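Local coordinates for putative siderophore-degrading esterase (Eurofung) (Emericella nidulans, PDB 6GUO), which hydrolyses the ester bonds of the bacterial siderophore enterobactin, a step required for iron release inside the fungal cell, at residues R102-I114 / K124-T136. Residues are numbered along the deposited sequence; the frame is centred on the assembly and turned at random.
Sequences RSYDLTPPCDHYI and KPEAHGGADEFLT
The Y104 ring lies against H128 and G130, in the turn that leads into helix 131-150. Its CB lies 3.9 Å from A127 CB. CG stands anti to the backbone N (chi1 179°), which sends the ring along A127-G130. CD1 and CE1 pass H128 O at the ring edge. G130 CA sits over one face, 3.6 Å from the ring centroid, a CH-pi contact. At the tip, OH donates to E133 OE1 (2.8 Å), meeting it from above the carboxylate plane. K26 forms a salt bridge with the same oxygen.

The backbone turn is held from the other segment. G130 N, at the N-cap position, donates to Y104 O, and A131 N donates to T107 O. G129 N gives T107 OG1 a nearly straight bond (2.9 Å, 164°); that hydroxyl in turn donates to S103 O. S103 OG donates to A127 O.

Farther along, the Y113 and H128 rings stack face to face, centroids 3.5 Å apart and planes at 8°. D105 CB covers a face of F134, while D105 OD1 and OD2 are hydrogen-bonded to the hydroxyls of Y91 and Y31.

In this alpha/beta-hydrolase a proline-rich insertion near these segments narrows the active site. R102 NH1 hydrogen-bonds S165 OG, in the probable nucleophile elbow. Three successive backbone N-H groups, G129, G130 and A131, are each taken up by Y104 or T107, consistent with a well-defined turn before the helix.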
loop_
_atom_site.group_PDB
_atom_site.type_symbol
_atom_site.label_atom_id
_atom_site.label_comp_id
_atom_site.label_asym_id
_atom_site.label_seq_id
_atom_site.Cartn_x
_atom_site.Cartn_y
_atom_site.Cartn_z
ATOM N N ARG A 102 15.351 -15.465 -1.971
ATOM C CA ARG A 102 15.177 -14.800 -0.678
ATOM C C ARG A 102 15.527 -15.668 0.538
ATOM O O ARG A 102 15.991 -15.138 1.544
ATOM C CB ARG A 102 13.743 -14.266 -0.541
ATOM C CG ARG A 102 12.687 -15.343 -0.339
ATOM C CD ARG A 102 11.287 -14.786 -0.525
ATOM N NE ARG A 102 10.963 -13.800 0.506
ATOM C CZ ARG A 102 10.521 -14.077 1.737
ATOM N NH1 ARG A 102 10.261 -13.076 2.576
ATOM N NH2 ARG A 102 10.338 -15.330 2.152
ATOM N N SER A 103 15.301 -16.982 0.447
ATOM C CA SER A 103 15.550 -17.886 1.575
ATOM C C SER A 103 17.022 -17.896 1.976
ATOM O O SER A 103 17.339 -17.913 3.163
ATOM C CB SER A 103 15.071 -19.311 1.271
ATOM O OG SER A 103 15.859 -19.937 0.276
ATOM N N TYR A 104 17.914 -17.874 0.988
ATOM C CA TYR A 104 19.355 -17.795 1.254
ATOM C C TYR A 104 19.745 -16.397 1.747
ATOM O O TYR A 104 20.420 -16.261 2.771
ATOM C CB TYR A 104 20.169 -18.164 0.011
ATOM C CG TYR A 104 21.658 -18.070 0.244
ATOM C CD1 TYR A 104 22.306 -18.974 1.082
ATOM C CD2 TYR A 104 22.415 -17.061 -0.350
ATOM C CE1 TYR A 104 23.671 -18.887 1.313
ATOM C CE2 TYR A 104 23.782 -16.963 -0.123
ATOM C CZ TYR A 104 24.407 -17.879 0.706
ATOM O OH TYR A 104 25.763 -17.789 0.932
ATOM N N ASP A 105 19.309 -15.368 1.022
ATOM C CA ASP A 105 19.699 -13.992 1.322
ATOM C C ASP A 105 19.251 -13.485 2.692
ATOM O O ASP A 105 19.955 -12.677 3.297
ATOM C CB ASP A 105 19.198 -13.013 0.247
ATOM C CG ASP A 105 20.008 -13.072 -1.033
ATOM O OD1 ASP A 105 19.409 -12.871 -2.103
ATOM O OD2 ASP A 105 21.230 -13.305 -0.989
ATOM N N LEU A 106 18.103 -13.956 3.173
ATOM C CA LEU A 106 17.461 -13.380 4.356
ATOM C C LEU A 106 17.616 -14.175 5.655
ATOM O O LEU A 106 17.271 -13.662 6.718
ATOM C CB LEU A 106 15.970 -13.146 4.057
ATOM C CG LEU A 106 15.690 -12.223 2.864
ATOM C CD1 LEU A 106 14.194 -12.128 2.595
ATOM C CD2 LEU A 106 16.277 -10.835 3.080
ATOM N N THR A 107 18.133 -15.401 5.593
ATOM C CA THR A 107 18.309 -16.220 6.796
ATOM C C THR A 107 19.758 -16.182 7.280
ATOM O O THR A 107 20.682 -16.299 6.469
ATOM C CB THR A 107 17.894 -17.676 6.562
ATOM O OG1 THR A 107 18.586 -18.201 5.424
ATOM C CG2 THR A 107 16.384 -17.765 6.336
ATOM N N PRO A 108 19.964 -16.011 8.601
ATOM C CA PRO A 108 21.331 -15.918 9.113
ATOM C C PRO A 108 22.048 -17.265 9.185
ATOM O O PRO A 108 21.392 -18.306 9.301
ATOM C CB PRO A 108 21.141 -15.326 10.511
ATOM C CG PRO A 108 19.781 -15.758 10.926
ATOM C CD PRO A 108 18.963 -15.815 9.666
ATOM N N PRO A 109 23.392 -17.249 9.104
ATOM C CA PRO A 109 24.141 -18.489 9.252
ATOM C C PRO A 109 24.089 -18.948 10.704
ATOM O O PRO A 109 24.162 -18.119 11.615
ATOM C CB PRO A 109 25.558 -18.095 8.838
ATOM C CG PRO A 109 25.659 -16.656 9.183
ATOM C CD PRO A 109 24.281 -16.074 9.031
ATOM N N CYS A 110 23.933 -20.252 10.899
ATOM C CA CYS A 110 23.767 -20.847 12.224
ATOM C C CYS A 110 24.665 -22.068 12.353
ATOM O O CYS A 110 25.004 -22.704 11.352
ATOM C CB CYS A 110 22.310 -21.264 12.438
ATOM S SG CYS A 110 21.123 -19.899 12.472
ATOM N N ASP A 111 25.041 -22.389 13.588
ATOM C CA ASP A 111 25.852 -23.580 13.867
ATOM C C ASP A 111 25.066 -24.855 13.555
ATOM O O ASP A 111 25.629 -25.819 13.034
ATOM C CB ASP A 111 26.339 -23.593 15.326
ATOM C CG ASP A 111 27.312 -22.453 15.643
ATOM O OD1 ASP A 111 27.369 -22.040 16.822
ATOM O OD2 ASP A 111 28.021 -21.971 14.731
ATOM N N HIS A 112 23.769 -24.848 13.867
ATOM C CA HIS A 112 22.871 -25.957 13.545
ATOM C C HIS A 112 21.650 -25.443 12.787
ATOM O O HIS A 112 21.182 -24.328 13.036
ATOM C CB HIS A 112 22.448 -26.684 14.824
ATOM C CG HIS A 112 23.602 -27.201 15.628
ATOM N ND1 HIS A 112 24.166 -28.439 15.411
ATOM C CD2 HIS A 112 24.308 -26.637 16.637
ATOM C CE1 HIS A 112 25.165 -28.620 16.257
ATOM N NE2 HIS A 112 25.272 -27.541 17.012
ATOM N N TYR A 113 21.154 -26.261 11.857
ATOM C CA TYR A 113 20.025 -25.907 10.999
ATOM C C TYR A 113 18.931 -26.976 11.054
ATOM O O TYR A 113 19.212 -28.168 10.940
ATOM C CB TYR A 113 20.502 -25.708 9.559
ATOM C CG TYR A 113 19.391 -25.467 8.556
ATOM C CD1 TYR A 113 19.108 -26.404 7.561
ATOM C CD2 TYR A 113 18.619 -24.303 8.602
ATOM C CE1 TYR A 113 18.092 -26.190 6.640
ATOM C CE2 TYR A 113 17.600 -24.081 7.684
ATOM C CZ TYR A 113 17.343 -25.025 6.704
ATOM O OH TYR A 113 16.335 -24.815 5.791
ATOM N N ILE A 114 17.692 -26.520 11.234
ATOM C CA ILE A 114 16.495 -27.356 11.232
ATOM C C ILE A 114 15.607 -26.806 10.115
ATOM O O ILE A 114 15.166 -25.662 10.208
ATOM C CB ILE A 114 15.748 -27.268 12.587
ATOM C CG1 ILE A 114 16.619 -27.827 13.724
ATOM C CG2 ILE A 114 14.401 -27.988 12.534
ATOM C CD1 ILE A 114 17.463 -26.790 14.438
ATOM N N LYS A 124 10.972 -29.408 4.415
ATOM C CA LYS A 124 11.086 -28.686 3.155
ATOM C C LYS A 124 12.384 -27.867 3.160
ATOM O O LYS A 124 12.369 -26.667 3.457
ATOM C CB LYS A 124 9.847 -27.804 2.944
ATOM C CG LYS A 124 9.234 -27.916 1.557
ATOM C CD LYS A 124 8.881 -26.551 0.999
ATOM C CE LYS A 124 7.992 -26.669 -0.222
ATOM N NZ LYS A 124 8.137 -25.462 -1.077
ATOM N N PRO A 125 13.521 -28.525 2.852
ATOM C CA PRO A 125 14.789 -27.797 2.843
ATOM C C PRO A 125 14.862 -26.747 1.739
ATOM O O PRO A 125 14.272 -26.911 0.670
ATOM C CB PRO A 125 15.837 -28.897 2.614
ATOM C CG PRO A 125 15.160 -30.171 2.969
ATOM C CD PRO A 125 13.727 -29.963 2.596
ATOM N N GLU A 126 15.578 -25.671 2.036
ATOM C CA GLU A 126 15.822 -24.584 1.100
ATOM C C GLU A 126 17.206 -24.042 1.407
ATOM O O GLU A 126 17.749 -24.316 2.480
ATOM C CB GLU A 126 14.761 -23.488 1.260
ATOM C CG GLU A 126 14.696 -22.875 2.655
ATOM C CD GLU A 126 13.437 -22.066 2.923
ATOM O OE1 GLU A 126 13.253 -21.682 4.090
ATOM O OE2 GLU A 126 12.637 -21.805 1.996
ATOM N N ALA A 127 17.774 -23.285 0.473
ATOM C CA ALA A 127 19.061 -22.623 0.699
ATOM C C ALA A 127 18.924 -21.620 1.845
ATOM O O ALA A 127 17.878 -20.982 1.996
ATOM C CB ALA A 127 19.544 -21.936 -0.569
ATOM N N HIS A 128 19.974 -21.506 2.656
ATOM C CA HIS A 128 19.921 -20.729 3.892
ATOM C C HIS A 128 21.298 -20.244 4.325
ATOM O O HIS A 128 22.320 -20.790 3.905
ATOM C CB HIS A 128 19.321 -21.587 5.010
ATOM C CG HIS A 128 20.134 -22.804 5.334
ATOM N ND1 HIS A 128 21.016 -22.848 6.391
ATOM C CD2 HIS A 128 20.221 -24.008 4.721
ATOM C CE1 HIS A 128 21.601 -24.033 6.423
ATOM N NE2 HIS A 128 21.136 -24.755 5.421
ATOM N N GLY A 129 21.309 -19.220 5.176
ATOM C CA GLY A 129 22.528 -18.760 5.843
ATOM C C GLY A 129 23.330 -17.664 5.158
ATOM O O GLY A 129 24.478 -17.425 5.534
ATOM N N GLY A 130 22.734 -16.985 4.178
ATOM C CA GLY A 130 23.404 -15.909 3.445
ATOM C C GLY A 130 23.152 -14.489 3.938
ATOM O O GLY A 130 23.523 -13.539 3.248
ATOM N N ALA A 131 22.550 -14.325 5.118
ATOM C CA ALA A 131 22.156 -12.986 5.596
ATOM C C ALA A 131 23.323 -12.054 5.889
ATOM O O ALA A 131 23.232 -10.856 5.618
ATOM C CB ALA A 131 21.249 -13.079 6.808
ATOM N N ASP A 132 24.413 -12.589 6.436
ATOM C CA ASP A 132 25.600 -11.764 6.688
ATOM C C ASP A 132 26.219 -11.256 5.388
ATOM O O ASP A 132 26.631 -10.099 5.316
ATOM C CB ASP A 132 26.631 -12.512 7.540
ATOM C CG ASP A 132 26.163 -12.720 8.970
ATOM O OD1 ASP A 132 25.356 -11.909 9.472
ATOM O OD2 ASP A 132 26.606 -13.697 9.604
ATOM N N GLU A 133 26.262 -12.115 4.367
ATOM C CA GLU A 133 26.729 -11.725 3.030
ATOM C C GLU A 133 25.837 -10.643 2.418
ATOM O O GLU A 133 26.327 -9.665 1.854
ATOM C CB GLU A 133 26.778 -12.937 2.093
ATOM C CG GLU A 133 27.840 -13.967 2.455
ATOM C CD GLU A 133 27.754 -15.242 1.629
ATOM O OE1 GLU A 133 27.016 -15.277 0.619
ATOM O OE2 GLU A 133 28.437 -16.220 1.996
ATOM N N PHE A 134 24.526 -10.826 2.547
ATOM C CA PHE A 134 23.547 -9.882 2.006
ATOM C C PHE A 134 23.588 -8.526 2.716
ATOM O O PHE A 134 23.510 -7.472 2.092
ATOM C CB PHE A 134 22.140 -10.492 2.095
ATOM C CG PHE A 134 21.105 -9.777 1.271
ATOM C CD1 PHE A 134 21.367 -9.400 -0.047
ATOM C CD2 PHE A 134 19.845 -9.511 1.801
ATOM C CE1 PHE A 134 20.411 -8.753 -0.806
ATOM C CE2 PHE A 134 18.883 -8.867 1.040
ATOM C CZ PHE A 134 19.162 -8.485 -0.263
ATOM N N LEU A 135 23.726 -8.565 4.017
ATOM C CA LEU A 135 23.824 -7.358 4.826
ATOM C C LEU A 135 25.099 -6.567 4.501
ATOM O O LEU A 135 25.074 -5.338 4.423
ATOM C CB LEU A 135 23.777 -7.749 6.299
ATOM C CG LEU A 135 23.679 -6.677 7.381
ATOM C CD1 LEU A 135 22.792 -5.510 6.966
ATOM C CD2 LEU A 135 23.132 -7.317 8.648
ATOM N N THR A 136 26.202 -7.288 4.300
ATOM C CA THR A 136 27.455 -6.694 3.828
ATOM C C THR A 136 27.260 -6.042 2.454
ATOM O O THR A 136 27.712 -4.919 2.225
ATOM C CB THR A 136 28.571 -7.759 3.768
ATOM O OG1 THR A 136 28.761 -8.311 5.075
ATOM C CG2 THR A 136 29.881 -7.176 3.288
HETATM O O HOH W 1 23.558 -13.351 0.471
HETATM O O HOH W 2 21.559 -21.044 8.372
HETATM O O HOH W 3 15.556 -21.985 5.772
#